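Local coordinates for protein beta subunit of photoactivated adenylyl cyclase (Beggiatoa sp. PS, PDB 5M2A) that senses blue light through a flavin-binding BLUF domain and, in response, probably makes cyclic AMP from ATP in its cyclase domain, at residues 43-48 against 96-101; 9-14 against 49-54; 36-41 against 87-92; 76-81 against 122-127. All blocks are in the same frame, centred on the assembly; numbering follows the deposited sequence.

Interaction 1. Residues 43-48 against 96-101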
# COMPACT_ATOMS: atom_id res chain seq x y z
N LEU A 43 -20.68 -0.81 -23.93
CA LEU A 43 -19.30 -0.32 -23.99
C LEU A 43 -19.35 1.20 -23.94
O LEU A 43 -19.91 1.83 -24.84
CB LEU A 43 -18.59 -0.80 -25.26
CG LEU A 43 -17.18 -0.27 -25.50
CD1 LEU A 43 -16.24 -0.74 -24.39
CD2 LEU A 43 -16.68 -0.69 -26.88
N LEU A 44 -18.81 1.77 -22.87
CA LEU A 44 -18.72 3.22 -22.71
C LEU A 44 -17.27 3.66 -22.80
O LEU A 44 -16.36 2.95 -22.34
CB LEU A 44 -19.30 3.67 -21.36
CG LEU A 44 -20.79 3.98 -21.24
CD1 LEU A 44 -21.59 2.72 -21.29
CD2 LEU A 44 -21.06 4.73 -19.94
N TYR A 45 -17.03 4.82 -23.40
CA TYR A 45 -15.69 5.38 -23.33
C TYR A 45 -15.75 6.85 -22.96
O TYR A 45 -16.69 7.57 -23.32
CB TYR A 45 -14.87 5.15 -24.61
CG TYR A 45 -15.46 5.63 -25.90
CD1 TYR A 45 -16.49 4.93 -26.53
CD2 TYR A 45 -14.95 6.75 -26.54
CE1 TYR A 45 -17.01 5.35 -27.73
CE2 TYR A 45 -15.47 7.18 -27.74
CZ TYR A 45 -16.49 6.47 -28.33
OH TYR A 45 -17.01 6.90 -29.53
N LEU A 46 -14.74 7.28 -22.21
CA LEU A 46 -14.72 8.62 -21.63
C LEU A 46 -13.27 8.96 -21.32
O LEU A 46 -12.65 8.29 -20.50
CB LEU A 46 -15.56 8.67 -20.35
CG LEU A 46 -15.71 10.04 -19.68
CD1 LEU A 46 -16.41 11.02 -20.61
CD2 LEU A 46 -16.47 9.90 -18.37
N GLN A 47 -12.74 9.98 -22.00
CA GLN A 47 -11.41 10.53 -21.70
C GLN A 47 -10.36 9.42 -21.64
O GLN A 47 -9.70 9.20 -20.62
CB GLN A 47 -11.44 11.32 -20.39
CG GLN A 47 -12.53 12.38 -20.34
CD GLN A 47 -12.28 13.50 -21.32
OE1 GLN A 47 -11.23 14.13 -21.30
NE2 GLN A 47 -13.26 13.76 -22.19
N GLY A 48 -10.22 8.72 -22.76
CA GLY A 48 -9.18 7.71 -22.88
C GLY A 48 -9.38 6.47 -22.05
O GLY A 48 -8.43 5.70 -21.88
N MET A 96 -24.33 -5.38 -28.15
CA MET A 96 -23.29 -4.51 -27.61
C MET A 96 -23.60 -3.06 -27.94
O MET A 96 -23.42 -2.62 -29.08
CB MET A 96 -21.91 -4.90 -28.15
CG MET A 96 -20.76 -4.06 -27.56
SD MET A 96 -20.89 -3.80 -25.78
CE MET A 96 -20.93 -5.48 -25.17
N LYS A 97 -24.10 -2.32 -26.97
CA LYS A 97 -24.42 -0.91 -27.16
C LYS A 97 -23.19 -0.08 -26.83
O LYS A 97 -22.65 -0.18 -25.72
CB LYS A 97 -25.60 -0.50 -26.28
CG LYS A 97 -25.78 1.00 -26.12
CD LYS A 97 -26.39 1.61 -27.36
CE LYS A 97 -27.85 1.24 -27.48
NZ LYS A 97 -28.43 1.66 -28.78
N THR A 98 -22.73 0.73 -27.78
CA THR A 98 -21.57 1.59 -27.57
C THR A 98 -22.05 3.01 -27.28
O THR A 98 -22.86 3.56 -28.03
CB THR A 98 -20.65 1.60 -28.79
OG1 THR A 98 -20.12 0.28 -29.00
CG2 THR A 98 -19.49 2.59 -28.59
N ILE A 99 -21.55 3.58 -26.20
CA ILE A 99 -21.93 4.92 -25.76
C ILE A 99 -20.67 5.76 -25.68
O ILE A 99 -19.77 5.47 -24.88
CB ILE A 99 -22.66 4.89 -24.41
CG1 ILE A 99 -23.91 4.00 -24.50
CG2 ILE A 99 -23.05 6.29 -23.99
CD1 ILE A 99 -24.64 3.84 -23.19
N ASN A 100 -20.59 6.81 -26.50
CA ASN A 100 -19.49 7.77 -26.44
C ASN A 100 -19.87 8.86 -25.45
O ASN A 100 -20.53 9.84 -25.82
CB ASN A 100 -19.19 8.35 -27.81
CG ASN A 100 -18.02 9.31 -27.78
OD1 ASN A 100 -17.40 9.52 -26.74
ND2 ASN A 100 -17.68 9.88 -28.93
N LEU A 101 -19.44 8.71 -24.20
CA LEU A 101 -19.81 9.67 -23.18
C LEU A 101 -19.16 11.03 -23.40
O LEU A 101 -19.66 12.03 -22.87
CB LEU A 101 -19.46 9.13 -21.79
CG LEU A 101 -20.51 9.43 -20.71
CD1 LEU A 101 -21.86 8.89 -21.13
CD2 LEU A 101 -20.10 8.85 -19.36
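Y45 and N100 make the tightest part of this contact. N100 CA lies over one face of the Y45 ring, toward its rim and 4.0 Å from the centroid, in a CH-pi contact. Beyond it the amide keeps close to the phenol, its plane only 20° from that of the ring, and N100 OD1 comes within 3.2 Å of Y45 CE2. Y45 OH presses on N100 CB at 3.1 Å; the polar end of N100 is tied instead to N102, through OD1. T98 CG2 touches the same ring at its edge, in plane, 3.8 Å from CE1. Placing CG of Y45 between its backbone N and carbonyl carbon (chi1 56°) starts the ring on this course. The two backbones run parallel at 14°. L43 brackets T98 through bonds to K97 O and from I99 N, and Y45 brackets N100 in the same manner; the shortest of the four, L43 N to K97 O, measures 2.7 Å. On the other face of the sheet L44 and I99 lie side by side, their CD1 atoms 3.8 Å apart, and I112 and M108 of the second subunit pack there. The looser side belongs to strand 97-100, whose T98, I99 and N100 are partly exposed; T98 OG1 only grazes L43 CD2 at 4.2 Å. This is the last strand of the BLUF sheet, laid beside strand 40-46, which bonds on its other side to strand 49-55. Y45 rests on L20 and I23 of helix 20-36, while L46 and L101 meet helix 110-129.

Interaction 2. Residues 9-14 against 49-54; sequences VYISKI and LFFQIL. With FMN (flavin mononucleotide), chain F.
Y10 and Q52, like S12 and F50, are hydrogen-bonded pairs of an antiparallel strand pair whose axes stand at 156°, with V9-I53, I11-F51 and K13-L49 as the non-hydrogen-bonded pairs. Y10 and Q52 send their side chains out together, side by side, toward the flavin. Q52 CG is anti to the backbone N (chi1 -164°), and the rest of the chain is extended, which brings the amide to the isoalloxazine rim. There Q52 NE2 donates to FMN N5 at 3.0 Å, with a weak second bond to O4. Y10 OH donates to the other end of the amide, Q52 OE1, over 2.5 Å, a doubtfully short length. The carbonyl and amino ends of Q52 are thus engaged by different partners, which would fix its rotation. Further along, the F50 ring is gripped on both faces: I14 CG1 stands over its centre, 3.6 Å from the centroid, and the flavin methyl C7M lies over the opposite face, toward the rim, 3.5 Å from F50 CD2. S12 OG, itself bonded to H74, sits in plane at the ring's edge. An alanine at F50 would probably open a gap between I14 and the flavin methyl and leave the methyl without the ring it rests on. Across the sheet V9, I11, F51 and I53 pack on L115 and I119 of the second subunit, V9 CG2 meeting I53 CG1 at 3.8 Å. A tyrosine bonded to a glutamine that in turn bonds flavin N5 is the signature of BLUF photoreceptors, whose light response is thought to rearrange this network.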
# COMPACT_ATOMS: atom_id res chain seq x y z
N VAL A 9 -17.59 -6.78 -15.39
CA VAL A 9 -17.39 -5.37 -15.70
C VAL A 9 -15.91 -5.10 -15.57
O VAL A 9 -15.27 -5.58 -14.63
CB VAL A 9 -18.19 -4.45 -14.75
CG1 VAL A 9 -18.05 -3.00 -15.18
CG2 VAL A 9 -19.65 -4.86 -14.71
N TYR A 10 -15.35 -4.37 -16.53
CA TYR A 10 -13.94 -4.05 -16.50
C TYR A 10 -13.73 -2.63 -17.01
O TYR A 10 -14.58 -2.06 -17.69
CB TYR A 10 -13.10 -5.05 -17.33
CG TYR A 10 -13.20 -4.89 -18.83
CD1 TYR A 10 -12.44 -3.95 -19.51
CD2 TYR A 10 -14.06 -5.70 -19.57
CE1 TYR A 10 -12.53 -3.81 -20.89
CE2 TYR A 10 -14.16 -5.56 -20.95
CZ TYR A 10 -13.40 -4.62 -21.60
OH TYR A 10 -13.49 -4.47 -22.97
N ILE A 11 -12.57 -2.08 -16.66
CA ILE A 11 -12.11 -0.82 -17.20
C ILE A 11 -10.76 -1.04 -17.88
O ILE A 11 -10.03 -1.99 -17.58
CB ILE A 11 -12.01 0.27 -16.12
CG1 ILE A 11 -11.10 -0.21 -14.99
CG2 ILE A 11 -13.37 0.60 -15.59
CD1 ILE A 11 -10.96 0.80 -13.88
N SER A 12 -10.44 -0.14 -18.80
CA SER A 12 -9.19 -0.25 -19.53
C SER A 12 -8.77 1.13 -20.02
O SER A 12 -9.57 2.07 -20.06
CB SER A 12 -9.31 -1.22 -20.70
OG SER A 12 -10.10 -0.66 -21.73
N LYS A 13 -7.49 1.23 -20.38
CA LYS A 13 -6.93 2.42 -21.00
C LYS A 13 -6.88 2.22 -22.51
O LYS A 13 -6.33 1.24 -22.99
CB LYS A 13 -5.52 2.70 -20.47
CG LYS A 13 -4.90 3.96 -21.01
CD LYS A 13 -3.52 4.21 -20.40
CE LYS A 13 -2.87 5.46 -20.96
NZ LYS A 13 -1.52 5.71 -20.37
N ILE A 14 -7.47 3.17 -23.24
CA ILE A 14 -7.43 3.12 -24.69
C ILE A 14 -6.00 3.32 -25.16
O ILE A 14 -5.33 4.29 -24.78
CB ILE A 14 -8.37 4.18 -25.28
CG1 ILE A 14 -9.76 4.06 -24.65
CG2 ILE A 14 -8.42 4.06 -26.79
CD1 ILE A 14 -10.73 5.14 -25.09
N LEU A 49 -10.59 6.24 -21.54
CA LEU A 49 -10.89 5.04 -20.77
C LEU A 49 -12.06 4.30 -21.40
O LEU A 49 -12.99 4.92 -21.90
CB LEU A 49 -11.20 5.39 -19.31
CG LEU A 49 -10.01 5.97 -18.53
CD1 LEU A 49 -10.39 6.28 -17.10
CD2 LEU A 49 -8.82 5.03 -18.59
N PHE A 50 -11.98 2.97 -21.39
CA PHE A 50 -13.09 2.10 -21.78
C PHE A 50 -13.74 1.54 -20.52
O PHE A 50 -13.06 1.23 -19.54
CB PHE A 50 -12.60 0.94 -22.65
CG PHE A 50 -12.40 1.28 -24.10
CD1 PHE A 50 -13.34 2.01 -24.80
CD2 PHE A 50 -11.27 0.83 -24.77
CE1 PHE A 50 -13.15 2.31 -26.14
CE2 PHE A 50 -11.08 1.12 -26.12
CZ PHE A 50 -12.02 1.86 -26.80
N PHE A 51 -15.06 1.41 -20.56
CA PHE A 51 -15.83 0.70 -19.55
C PHE A 51 -16.66 -0.32 -20.30
O PHE A 51 -17.35 0.05 -21.25
CB PHE A 51 -16.77 1.63 -18.76
CG PHE A 51 -16.11 2.87 -18.20
CD1 PHE A 51 -15.68 3.88 -19.05
CD2 PHE A 51 -15.98 3.04 -16.84
CE1 PHE A 51 -15.08 5.02 -18.53
CE2 PHE A 51 -15.38 4.19 -16.34
CZ PHE A 51 -14.93 5.18 -17.19
N GLN A 52 -16.62 -1.58 -19.90
CA GLN A 52 -17.48 -2.54 -20.58
C GLN A 52 -18.14 -3.49 -19.60
O GLN A 52 -17.52 -3.94 -18.64
CB GLN A 52 -16.72 -3.33 -21.65
CG GLN A 52 -17.69 -4.06 -22.64
CD GLN A 52 -16.98 -4.68 -23.82
OE1 GLN A 52 -15.80 -5.02 -23.75
NE2 GLN A 52 -17.71 -4.85 -24.92
N ILE A 53 -19.41 -3.78 -19.87
CA ILE A 53 -20.18 -4.78 -19.15
C ILE A 53 -20.54 -5.87 -20.15
O ILE A 53 -21.06 -5.57 -21.23
CB ILE A 53 -21.45 -4.18 -18.52
CG1 ILE A 53 -21.11 -2.96 -17.65
CG2 ILE A 53 -22.20 -5.23 -17.71
CD1 ILE A 53 -22.33 -2.22 -17.10
N LEU A 54 -20.23 -7.12 -19.81
CA LEU A 54 -20.53 -8.28 -20.64
C LEU A 54 -21.38 -9.26 -19.85
O LEU A 54 -21.14 -9.47 -18.66
CB LEU A 54 -19.23 -8.97 -21.10
CG LEU A 54 -18.25 -8.20 -21.98
CD1 LEU A 54 -16.97 -9.00 -22.19
CD2 LEU A 54 -18.89 -7.85 -23.32
N1 FMN F . -15.37 -8.44 -29.53
C2 FMN F . -16.57 -9.11 -29.37
O2 FMN F . -16.83 -10.07 -30.08
N3 FMN F . -17.47 -8.70 -28.41
C4 FMN F . -17.17 -7.62 -27.61
O4 FMN F . -17.98 -7.25 -26.75
C4A FMN F . -15.97 -6.95 -27.76
N5 FMN F . -15.70 -5.87 -26.96
C5A FMN F . -14.51 -5.20 -27.10
C6 FMN F . -14.25 -4.12 -26.28
C7 FMN F . -13.05 -3.43 -26.41
C7M FMN F . -12.79 -2.26 -25.51
C8 FMN F . -12.12 -3.82 -27.37
C8M FMN F . -10.83 -3.08 -27.53
C9 FMN F . -12.39 -4.91 -28.20
C9A FMN F . -13.59 -5.60 -28.06
N10 FMN F . -13.86 -6.68 -28.87
C10 FMN F . -15.06 -7.36 -28.73
C1' FMN F . -12.85 -7.09 -29.92
C2' FMN F . -12.20 -8.44 -29.68
O2' FMN F . -11.05 -8.26 -28.88
C3' FMN F . -11.79 -9.03 -31.02
O3' FMN F . -11.11 -8.04 -31.77
C4' FMN F . -13.02 -9.48 -31.80
O4' FMN F . -13.73 -10.44 -31.04
C5' FMN F . -12.64 -10.09 -33.14
O5' FMN F . -11.81 -11.21 -32.91
P FMN F . -11.45 -12.22 -34.11
O1P FMN F . -12.62 -13.15 -34.31
O2P FMN F . -11.20 -11.42 -35.38
O3P FMN F . -10.21 -13.00 -33.74

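Interaction 3. Residues 36-41 against 87-92; sequences RDNITG and TDRMFP
T40 OG1 is held by R89 NH1, which donates to it across 2.9 Å, and by E55 OE1. The hydroxyl lies at the edge of the guanidinium, 10° out of its plane, and the two side chains cross at about a right angle. The R89 chain, extended from CG to NE, carries the group past T40 to N38 O. R89 NH2 reaches that carbonyl at 2.5 Å, a doubtfully short length, and NH1 adds a weak bond to the same oxygen. The N38 amide stays close to NH2, but ND2 and NH2 are both donors and do not bond to each other; its plane is turned 49° from the guanidinium. The carbonyl so held belongs to the turn that follows helix 20-36 and leads into strand 40-46, the step from first helix to second strand in the ferredoxin-like BLUF fold; R89 comes from the loop between strands 77-83 and 97-100. Beside the polar grip T40 turns carbon to the loop backbone, with CB 3.1 Å from F91 O and CG2 3.8 Å from P92 O. The F91 ring comes within 4.2 Å of G41 CA through CD2. At the backbone angles of G41 (phi 164°) a CB would clash with the T40 carbonyl. E55 also takes the backbone N-H groups of M90 and F91, while W94 meets the F91 ring nearly parallel and P111 of the second subunit packs against it.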
# COMPACT_ATOMS: atom_id res chain seq x y z
N ARG A 36 -24.28 -13.94 -31.97
CA ARG A 36 -24.03 -15.37 -32.16
C ARG A 36 -23.87 -16.08 -30.82
O ARG A 36 -24.42 -17.17 -30.62
CB ARG A 36 -22.79 -15.57 -33.02
CG ARG A 36 -22.29 -17.01 -33.07
CD ARG A 36 -21.03 -17.12 -33.91
NE ARG A 36 -20.02 -16.14 -33.50
CZ ARG A 36 -19.17 -16.32 -32.50
NH1 ARG A 36 -19.20 -17.45 -31.79
NH2 ARG A 36 -18.28 -15.38 -32.21
N ASP A 37 -23.13 -15.48 -29.89
CA ASP A 37 -22.85 -16.09 -28.60
C ASP A 37 -23.92 -15.78 -27.56
O ASP A 37 -23.74 -16.15 -26.39
CB ASP A 37 -21.49 -15.63 -28.09
CG ASP A 37 -20.34 -16.19 -28.90
OD1 ASP A 37 -20.50 -17.29 -29.48
OD2 ASP A 37 -19.28 -15.54 -28.96
N ASN A 38 -25.01 -15.12 -27.95
CA ASN A 38 -26.05 -14.70 -27.01
C ASN A 38 -25.47 -13.86 -25.88
O ASN A 38 -25.84 -13.99 -24.71
CB ASN A 38 -26.81 -15.91 -26.46
CG ASN A 38 -28.19 -15.56 -25.94
OD1 ASN A 38 -28.80 -14.58 -26.38
ND2 ASN A 38 -28.70 -16.35 -25.01
N ILE A 39 -24.53 -12.98 -26.23
CA ILE A 39 -23.91 -12.06 -25.28
C ILE A 39 -24.56 -10.69 -25.43
O ILE A 39 -24.86 -10.25 -26.55
CB ILE A 39 -22.38 -11.98 -25.48
CG1 ILE A 39 -21.73 -13.32 -25.16
CG2 ILE A 39 -21.76 -10.88 -24.61
CD1 ILE A 39 -20.24 -13.35 -25.35
N THR A 40 -24.80 -10.02 -24.31
CA THR A 40 -25.29 -8.66 -24.30
C THR A 40 -24.38 -7.81 -23.42
O THR A 40 -23.61 -8.32 -22.61
CB THR A 40 -26.74 -8.59 -23.82
OG1 THR A 40 -26.86 -9.24 -22.55
CG2 THR A 40 -27.69 -9.25 -24.83
N GLY A 41 -24.47 -6.50 -23.60
CA GLY A 41 -23.70 -5.60 -22.76
C GLY A 41 -23.63 -4.21 -23.33
O GLY A 41 -24.33 -3.85 -24.28
N THR A 87 -29.58 -13.96 -12.46
CA THR A 87 -30.94 -14.33 -12.82
C THR A 87 -31.42 -13.61 -14.07
O THR A 87 -32.06 -14.23 -14.94
CB THR A 87 -31.89 -14.04 -11.65
OG1 THR A 87 -31.43 -14.73 -10.48
CG2 THR A 87 -33.30 -14.51 -11.98
N ASP A 88 -31.12 -12.32 -14.20
CA ASP A 88 -31.63 -11.50 -15.28
C ASP A 88 -30.49 -10.77 -15.97
O ASP A 88 -29.57 -10.26 -15.31
CB ASP A 88 -32.65 -10.48 -14.77
CG ASP A 88 -33.68 -11.11 -13.85
OD1 ASP A 88 -34.32 -12.11 -14.24
OD2 ASP A 88 -33.85 -10.60 -12.72
N ARG A 89 -30.55 -10.72 -17.30
CA ARG A 89 -29.65 -9.87 -18.06
C ARG A 89 -29.93 -8.41 -17.73
O ARG A 89 -31.08 -8.00 -17.56
CB ARG A 89 -29.83 -10.10 -19.56
CG ARG A 89 -29.25 -11.40 -20.07
CD ARG A 89 -29.51 -11.56 -21.55
NE ARG A 89 -29.09 -12.87 -22.04
CZ ARG A 89 -27.90 -13.12 -22.56
NH1 ARG A 89 -26.99 -12.15 -22.65
NH2 ARG A 89 -27.60 -14.34 -22.97
N MET A 90 -28.86 -7.62 -17.65
CA MET A 90 -29.00 -6.19 -17.42
C MET A 90 -29.39 -5.44 -18.68
O MET A 90 -30.12 -4.44 -18.61
CB MET A 90 -27.69 -5.63 -16.86
CG MET A 90 -27.86 -4.47 -15.92
SD MET A 90 -26.30 -3.98 -15.17
CE MET A 90 -26.91 -2.92 -13.86
N PHE A 91 -28.94 -5.90 -19.85
CA PHE A 91 -29.17 -5.23 -21.12
C PHE A 91 -29.64 -6.24 -22.15
O PHE A 91 -28.98 -6.48 -23.17
CB PHE A 91 -27.90 -4.50 -21.58
CG PHE A 91 -27.30 -3.66 -20.51
CD1 PHE A 91 -27.85 -2.43 -20.19
CD2 PHE A 91 -26.20 -4.10 -19.80
CE1 PHE A 91 -27.30 -1.65 -19.19
CE2 PHE A 91 -25.65 -3.32 -18.80
CZ PHE A 91 -26.20 -2.09 -18.50
N PRO A 92 -30.81 -6.84 -21.94
CA PRO A 92 -31.24 -7.96 -22.78
C PRO A 92 -31.40 -7.61 -24.25
O PRO A 92 -31.39 -8.52 -25.09
CB PRO A 92 -32.59 -8.37 -22.17
CG PRO A 92 -33.09 -7.12 -21.53
CD PRO A 92 -31.87 -6.41 -21.01

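Interaction 4. Residues 76-81 against 122-127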
# COMPACT_ATOMS: atom_id res chain seq x y z
N ASN A 76 -3.76 -1.88 -19.66
CA ASN A 76 -4.06 -1.71 -18.24
C ASN A 76 -5.49 -2.14 -17.93
O ASN A 76 -6.30 -1.39 -17.38
CB ASN A 76 -3.79 -0.28 -17.78
CG ASN A 76 -3.75 -0.15 -16.26
OD1 ASN A 76 -3.97 0.93 -15.70
ND2 ASN A 76 -3.47 -1.26 -15.58
N ILE A 77 -5.81 -3.37 -18.31
CA ILE A 77 -7.16 -3.89 -18.15
C ILE A 77 -7.34 -4.40 -16.72
O ILE A 77 -6.54 -5.20 -16.23
CB ILE A 77 -7.44 -4.99 -19.18
CG1 ILE A 77 -7.25 -4.45 -20.59
CG2 ILE A 77 -8.85 -5.56 -18.97
CD1 ILE A 77 -7.13 -5.53 -21.65
N LEU A 78 -8.40 -3.94 -16.06
CA LEU A 78 -8.73 -4.40 -14.72
C LEU A 78 -10.20 -4.77 -14.68
O LEU A 78 -11.07 -3.91 -14.86
CB LEU A 78 -8.41 -3.33 -13.67
CG LEU A 78 -8.85 -3.68 -12.24
CD1 LEU A 78 -8.15 -4.94 -11.75
CD2 LEU A 78 -8.60 -2.53 -11.28
N CYS A 79 -10.48 -6.05 -14.46
CA CYS A 79 -11.85 -6.49 -14.23
C CYS A 79 -12.24 -6.12 -12.80
O CYS A 79 -11.56 -6.49 -11.84
CB CYS A 79 -11.97 -7.99 -14.45
SG CYS A 79 -13.66 -8.61 -14.21
N LEU A 80 -13.35 -5.39 -12.67
CA LEU A 80 -13.77 -4.82 -11.39
C LEU A 80 -14.79 -5.66 -10.66
O LEU A 80 -14.86 -5.60 -9.42
CB LEU A 80 -14.37 -3.43 -11.60
CG LEU A 80 -13.43 -2.35 -12.13
CD1 LEU A 80 -14.23 -1.08 -12.30
CD2 LEU A 80 -12.27 -2.14 -11.17
N LYS A 81 -15.59 -6.43 -11.37
CA LYS A 81 -16.69 -7.13 -10.73
C LYS A 81 -17.09 -8.30 -11.61
O LYS A 81 -17.13 -8.17 -12.84
CB LYS A 81 -17.88 -6.20 -10.48
CG LYS A 81 -19.12 -6.89 -9.93
CD LYS A 81 -20.35 -5.99 -9.99
CE LYS A 81 -20.41 -5.03 -8.82
NZ LYS A 81 -21.59 -4.11 -8.93
N SER A 122 -9.27 8.62 -10.28
CA SER A 122 -8.76 8.39 -8.93
C SER A 122 -8.54 6.90 -8.67
O SER A 122 -7.52 6.51 -8.08
CB SER A 122 -9.72 8.99 -7.91
OG SER A 122 -9.22 8.86 -6.59
N HIS A 123 -9.48 6.06 -9.10
CA HIS A 123 -9.35 4.62 -8.94
C HIS A 123 -8.06 4.12 -9.56
O HIS A 123 -7.33 3.32 -8.95
CB HIS A 123 -10.57 3.94 -9.59
CG HIS A 123 -10.70 2.47 -9.29
ND1 HIS A 123 -9.94 1.51 -9.92
CD2 HIS A 123 -11.54 1.81 -8.46
CE1 HIS A 123 -10.30 0.31 -9.48
NE2 HIS A 123 -11.26 0.47 -8.59
N ARG A 124 -7.73 4.60 -10.76
CA ARG A 124 -6.54 4.13 -11.45
C ARG A 124 -5.27 4.55 -10.73
O ARG A 124 -4.25 3.86 -10.82
CB ARG A 124 -6.52 4.62 -12.89
CG ARG A 124 -7.82 4.34 -13.64
CD ARG A 124 -7.59 3.38 -14.79
NE ARG A 124 -7.38 2.02 -14.33
CZ ARG A 124 -7.12 1.00 -15.14
NH1 ARG A 124 -6.94 -0.21 -14.64
NH2 ARG A 124 -7.04 1.19 -16.45
N VAL A 125 -5.30 5.67 -10.01
CA VAL A 125 -4.16 6.05 -9.18
C VAL A 125 -4.01 5.09 -8.01
O VAL A 125 -2.94 4.53 -7.78
CB VAL A 125 -4.31 7.50 -8.69
CG1 VAL A 125 -3.22 7.81 -7.67
CG2 VAL A 125 -4.21 8.46 -9.86
N LEU A 126 -5.10 4.90 -7.27
CA LEU A 126 -5.09 3.99 -6.12
C LEU A 126 -4.61 2.59 -6.49
O LEU A 126 -3.93 1.95 -5.69
CB LEU A 126 -6.48 3.91 -5.50
CG LEU A 126 -7.16 5.15 -4.94
CD1 LEU A 126 -8.19 4.74 -3.90
CD2 LEU A 126 -6.19 6.15 -4.36
N GLU A 127 -4.99 2.09 -7.68
CA GLU A 127 -4.52 0.77 -8.13
C GLU A 127 -3.01 0.64 -8.04
O GLU A 127 -2.50 -0.45 -7.76
CB GLU A 127 -4.94 0.52 -9.58
CG GLU A 127 -6.40 0.18 -9.76
CD GLU A 127 -6.80 0.28 -11.21
OE1 GLU A 127 -7.77 1.00 -11.52
OE2 GLU A 127 -6.11 -0.34 -12.05
O HOH W 1 -3.37 1.83 -12.77
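N76 O is gripped end-on by the guanidinium of R124, with NH2 at 2.8 Å and NH1 at 3.1 Å. The oxygen lies close to the guanidinium plane; seen from the carbonyl, NH2 is in plane and NH1 is above it. In the conformer described, one of two modelled, the N76 amide stacks over the guanidinium with the planes 8° apart, its OD1 over one face. L78 CD2 meets the carboxylate of E127 tip to tip, 3.3 Å from CD, and also lies in plane at the edge of the H123 ring. L80 CD2 touches the same ring, 3.6 Å from H123 CE1. These residues join a strand of the BLUF sheet to helix 110-129, whose segment 122-127 runs at 104° to strand 77-81; L80 and K81 both face V9 in a classic beta bulge. Inside the helix, E127 positions the first shell. Bent at chi2 and at chi3, whose 74° turns NE inward, R124 meets it side-on, NE to OE1 and NH1 to OE2, the latter a salt bridge of 2.7 Å, and H123 ND1 reaches OE1 from the opposite face of the carboxylate plane to NE, also at 2.7 Å. So many donors would probably keep E127 ionised. An alanine at R124 would probably leave N76 O without its two donors and the E127 carboxylate without its cationic mate, freer to turn. In the same N76 conformer a water joins OD1 to R124 O. Farther out, H123 NE2 bonds to S122 OG of the second subunit, and S122 OG of this chain to H123 NE2 of that subunit.

Overall arrangement
Interactions 1 and 2 are buried strand pairings in one sheet and share a boundary, since strand 40-46 lies next to strand 49-55 and L44 O bonds to F51 N; one pair is parallel, the other antiparallel. Interaction 2 bonds the flavin, and L43 and M96 of interaction 1 also line its pocket. Interaction 3 uses the start of the strand that interaction 1 uses farther on, but relies on an arginine gripping a turn at the partly exposed margin. Interaction 4, likewise partly buried, extends the sheet contacts of interaction 2 through strand 77-83 to helix 110-129, where an arginine salt-bridged within its own helix grips a strand carbonyl. All four reach the second subunit.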